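Pectate lyase/Amb allergen (Acidovorax citrulli, PDB 4HWV) probably cleaves pectate, a plant cell-wall polysaccharide, by calcium-dependent elimination, as a secreted lyase of polysaccharide lyase family 1. Local coordinates at residues A62-A65 against S69-G72; I87-D92 against V159-P164. All coordinates share one frame; numbering follows the deposited sequence.

Interaction 1 of 2, residues A62-A65 against S69-G72; sequences AVIA and SVQG
Three backbone hydrogen bonds tie A62-A65 to S69-G72. V63 and Q71 form the hydrogen-bonded pair and exchange two of them: V63 N gives to Q71 O at 2.8 Å, and Q71 N returns a bond to V63 O at 3.0 Å, N-H...O 173°. The third, A65 N to S69 O at 2.9 Å, closes the end nearer the turn. Weaker CA-H...O contacts run beside them, the shortest from A62 CA to Q71 O at 3.3 Å. This is a short antiparallel beta hairpin at the protein surface, its connection just three residues long. A water on the V63/Q71 face donates to both V63 O and Q71 OE1, the latter at 2.9 Å, and so links the amide end of Q71 to the neighbouring backbone. On the other face sits the non-hydrogen-bonded pair I64 and V70, which meet loosely; V70 CG1, anti to its own N (chi1 179°), lies 4.1 Å from A62 CB. A62, I64 and V70 all rest on I54 of helix 50-57. Nearer the turn, A65 CB packs 3.7 Å from S69 OG, a hydroxyl hydrogen-bonded to D67 OD1 within the connection.

Interaction 2 of 2, residues I87-D92 against V159-P164; sequences IDLNVD and VTISVP
L89 lays its two methyls against the side of I161: CD2 is 3.9 Å and CD1 4.0 Å from I161 CG1, with the two side chains crossing at a slant. The setting is the right-handed parallel beta-helix of the pectate lyases, near one end of the coil. I161 belongs to strand 160-163, an edge strand of a four-stranded parallel sheet whose next member is 182-185, while L89 comes just after strand 86-88, where the chain turns out of a different face. The same leucine also touches backbone, with CD1 4.0 Å from V159 O. Beside this apolar patch N90 and V159 run alongside each other, pointing the same way, and N90 OD1 comes 3.5 Å from V159 CG1. No hydrogen bond joins the two segments, so their meeting is packing alone.

The polar end of N90 is held from outside: Y103 OH and Q155 NE2 both hydrogen-bond to OD1, and with CG anti to the backbone N (chi1 -170°) the amide reaches them while its oxygen stays against V159 CG1. I161 also packs on R50 and L57 of helix 50-57, and on L183 of the neighbouring strand. V159 ends helix 143-159, and its side chain stands about 12 Å from the bound calcium ion. The bend after strand 86-88 is shaped by an Asx turn at D88, whose OD1 is also bonded to H180 ND1. In that turn N90 N donates to D88 OD1 at 3.1 Å, arriving from above the carboxylate plane.

In the fold
Interaction 1 lies on the surface, about 25 Å from the centre of the chain, whereas interaction 2 is buried and about 15 Å from it. Their centres are 11 Å apart and they do not touch, but both pack on helix 50-57: the hairpin through I54, the deeper contact through R50 and L57. They also differ in the length of chain they close. Residues 62-65 and 69-72 are near neighbours paired by backbone bonds and a water, while 87-92 and 159-164 are brought together across a largely helical excursion and meet through side-chain packing. The hairpin is a separate two-stranded addition; interaction 2 joins the edge of a beta-helix face to the bend after another strand.

Interaction 1 of 2, residues A62-A65 against S69-G72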
loop_
_atom_site.group_PDB
_atom_site.type_symbol
_atom_site.label_atom_id
_atom_site.label_comp_id
_atom_site.label_asym_id
_atom_site.label_seq_id
_atom_site.Cartn_x
_atom_site.Cartn_y
_atom_site.Cartn_z
ATOM N N ALA A 62 4.690 -6.653 32.799
ATOM C CA ALA A 62 3.626 -5.810 32.253
ATOM C C ALA A 62 2.245 -6.354 32.577
ATOM O O ALA A 62 2.037 -7.566 32.598
ATOM C CB ALA A 62 3.772 -5.652 30.748
ATOM N N VAL A 63 1.311 -5.447 32.844
ATOM C CA VAL A 63 -0.094 -5.792 32.844
ATOM C C VAL A 63 -0.696 -5.045 31.670
ATOM O O VAL A 63 -0.685 -3.806 31.623
ATOM C CB VAL A 63 -0.802 -5.414 34.159
ATOM C CG1 VAL A 63 -2.293 -5.723 34.062
ATOM C CG2 VAL A 63 -0.172 -6.164 35.331
ATOM N N ILE A 64 -1.177 -5.810 30.693
ATOM C CA ILE A 64 -1.726 -5.247 29.471
ATOM C C ILE A 64 -3.242 -5.350 29.579
ATOM O O ILE A 64 -3.805 -6.453 29.645
ATOM C CB ILE A 64 -1.185 -5.982 28.236
ATOM C CG1 ILE A 64 0.347 -5.983 28.283
ATOM C CG2 ILE A 64 -1.756 -5.361 26.945
ATOM C CD1 ILE A 64 1.000 -6.748 27.149
ATOM N N ALA A 65 -3.887 -4.187 29.643
ATOM C CA ALA A 65 -5.319 -4.075 29.853
ATOM C C ALA A 65 -6.093 -4.543 28.636
ATOM O O ALA A 65 -5.525 -4.667 27.554
ATOM C CB ALA A 65 -5.669 -2.612 30.177
ATOM N N SER A 69 -3.582 -0.822 26.774
ATOM C CA SER A 69 -2.690 0.052 27.517
ATOM C C SER A 69 -1.876 -0.744 28.539
ATOM O O SER A 69 -2.297 -1.817 28.991
ATOM C CB SER A 69 -3.449 1.200 28.186
ATOM O OG SER A 69 -4.411 0.737 29.104
ATOM N N VAL A 70 -0.704 -0.215 28.887
ATOM C CA VAL A 70 0.288 -0.965 29.650
ATOM C C VAL A 70 0.640 -0.321 30.979
ATOM O O VAL A 70 0.846 0.896 31.054
ATOM C CB VAL A 70 1.597 -1.075 28.829
ATOM C CG1 VAL A 70 2.666 -1.839 29.600
ATOM C CG2 VAL A 70 1.333 -1.715 27.462
ATOM N N GLN A 71 0.713 -1.156 32.016
ATOM C CA GLN A 71 1.338 -0.802 33.281
ATOM C C GLN A 71 2.488 -1.760 33.516
ATOM O O GLN A 71 2.444 -2.885 33.039
ATOM C CB GLN A 71 0.356 -0.996 34.432
ATOM C CG GLN A 71 -0.906 -0.155 34.381
ATOM C CD GLN A 71 -1.862 -0.562 35.489
ATOM O OE1 GLN A 71 -2.726 -1.428 35.295
ATOM N NE2 GLN A 71 -1.690 0.032 36.666
ATOM N N GLY A 72 3.504 -1.328 34.249
ATOM C CA GLY A 72 4.549 -2.255 34.653
ATOM C C GLY A 72 5.924 -1.616 34.641
ATOM O O GLY A 72 6.047 -0.402 34.501
HETATM O O HOH W 1 -2.903 -2.352 32.591
#

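Interaction 2 of 2, residues I87-D92 against V159-P164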
loop_
_atom_site.group_PDB
_atom_site.type_symbol
_atom_site.label_atom_id
_atom_site.label_comp_id
_atom_site.label_asym_id
_atom_site.label_seq_id
_atom_site.Cartn_x
_atom_site.Cartn_y
_atom_site.Cartn_z
ATOM N N ILE A 87 4.374 -8.242 13.641
ATOM C CA ILE A 87 3.746 -7.737 14.853
ATOM C C ILE A 87 2.985 -6.455 14.525
ATOM O O ILE A 87 3.582 -5.450 14.151
ATOM C CB ILE A 87 4.790 -7.486 15.957
ATOM C CG1 ILE A 87 5.451 -8.821 16.315
ATOM C CG2 ILE A 87 4.136 -6.809 17.173
ATOM C CD1 ILE A 87 6.460 -8.757 17.435
ATOM N N ASP A 88 1.667 -6.513 14.664
ATOM C CA ASP A 88 0.804 -5.360 14.466
ATOM C C ASP A 88 0.665 -4.668 15.813
ATOM O O ASP A 88 0.160 -5.245 16.780
ATOM C CB ASP A 88 -0.568 -5.854 13.993
ATOM C CG ASP A 88 -1.512 -4.724 13.588
ATOM O OD1 ASP A 88 -1.139 -3.537 13.702
ATOM O OD2 ASP A 88 -2.645 -5.043 13.180
ATOM N N LEU A 89 1.094 -3.409 15.874
ATOM C CA LEU A 89 1.017 -2.656 17.123
ATOM C C LEU A 89 -0.331 -1.989 17.367
ATOM O O LEU A 89 -0.591 -1.558 18.485
ATOM C CB LEU A 89 2.133 -1.605 17.206
ATOM C CG LEU A 89 3.560 -2.174 17.218
ATOM C CD1 LEU A 89 4.562 -1.031 17.234
ATOM C CD2 LEU A 89 3.769 -3.138 18.408
ATOM N N ASN A 90 -1.178 -1.881 16.334
ATOM C CA ASN A 90 -2.473 -1.199 16.475
ATOM C C ASN A 90 -3.542 -2.220 16.841
ATOM O O ASN A 90 -4.523 -2.418 16.111
ATOM C CB ASN A 90 -2.815 -0.425 15.196
ATOM C CG ASN A 90 -4.013 0.492 15.369
ATOM O OD1 ASN A 90 -4.106 1.231 16.342
ATOM N ND2 ASN A 90 -4.931 0.438 14.425
ATOM N N VAL A 91 -3.337 -2.877 17.985
ATOM C CA VAL A 91 -4.238 -3.934 18.463
ATOM C C VAL A 91 -4.473 -3.793 19.960
ATOM O O VAL A 91 -3.643 -3.208 20.669
ATOM C CB VAL A 91 -3.710 -5.345 18.155
ATOM C CG1 VAL A 91 -3.409 -5.493 16.655
ATOM C CG2 VAL A 91 -2.465 -5.666 18.988
ATOM N N ASP A 92 -5.581 -4.345 20.438
ATOM C CA ASP A 92 -5.894 -4.261 21.858
ATOM C C ASP A 92 -5.242 -5.404 22.648
ATOM O O ASP A 92 -4.393 -6.134 22.114
ATOM C CB ASP A 92 -7.418 -4.164 22.109
ATOM C CG ASP A 92 -8.161 -5.434 21.739
ATOM O OD1 ASP A 92 -7.521 -6.500 21.567
ATOM O OD2 ASP A 92 -9.410 -5.395 21.646
ATOM N N VAL A 159 -0.308 2.364 20.487
ATOM C CA VAL A 159 0.661 2.162 19.419
ATOM C C VAL A 159 2.087 2.545 19.817
ATOM O O VAL A 159 3.033 2.187 19.113
ATOM C CB VAL A 159 0.282 2.901 18.099
ATOM C CG1 VAL A 159 -1.115 2.482 17.633
ATOM C CG2 VAL A 159 0.399 4.425 18.253
ATOM N N THR A 160 2.239 3.287 20.920
ATOM C CA THR A 160 3.569 3.681 21.395
ATOM C C THR A 160 4.117 2.635 22.359
ATOM O O THR A 160 3.437 2.284 23.330
ATOM C CB THR A 160 3.529 5.033 22.119
ATOM O OG1 THR A 160 2.891 5.997 21.282
ATOM C CG2 THR A 160 4.919 5.515 22.404
ATOM N N ILE A 161 5.332 2.154 22.091
ATOM C CA ILE A 161 5.923 1.056 22.837
ATOM C C ILE A 161 7.245 1.518 23.446
ATOM O O ILE A 161 8.165 1.921 22.718
ATOM C CB ILE A 161 6.195 -0.160 21.914
ATOM C CG1 ILE A 161 4.927 -0.604 21.173
ATOM C CG2 ILE A 161 6.814 -1.301 22.715
ATOM C CD1 ILE A 161 3.819 -1.153 22.067
ATOM N N SER A 162 7.342 1.488 24.769
ATOM C CA SER A 162 8.535 1.948 25.468
ATOM C C SER A 162 9.672 0.919 25.388
ATOM O O SER A 162 9.499 -0.248 25.766
ATOM C CB SER A 162 8.181 2.214 26.933
ATOM O OG SER A 162 9.293 2.737 27.621
ATOM N N VAL A 163 10.832 1.357 24.911
ATOM C CA VAL A 163 12.005 0.475 24.828
ATOM C C VAL A 163 13.030 0.874 25.884
ATOM O O VAL A 163 13.483 2.013 25.910
ATOM C CB VAL A 163 12.653 0.533 23.425
ATOM C CG1 VAL A 163 13.858 -0.389 23.350
ATOM C CG2 VAL A 163 11.620 0.157 22.360
ATOM N N PRO A 164 13.385 -0.055 26.781
ATOM C CA PRO A 164 14.299 0.264 27.888
ATOM C C PRO A 164 15.774 0.052 27.533
ATOM O O PRO A 164 16.115 -0.355 26.424
ATOM C CB PRO A 164 13.874 -0.746 28.962
ATOM C CG PRO A 164 13.552 -1.982 28.142
ATOM C CD PRO A 164 12.865 -1.434 26.885
#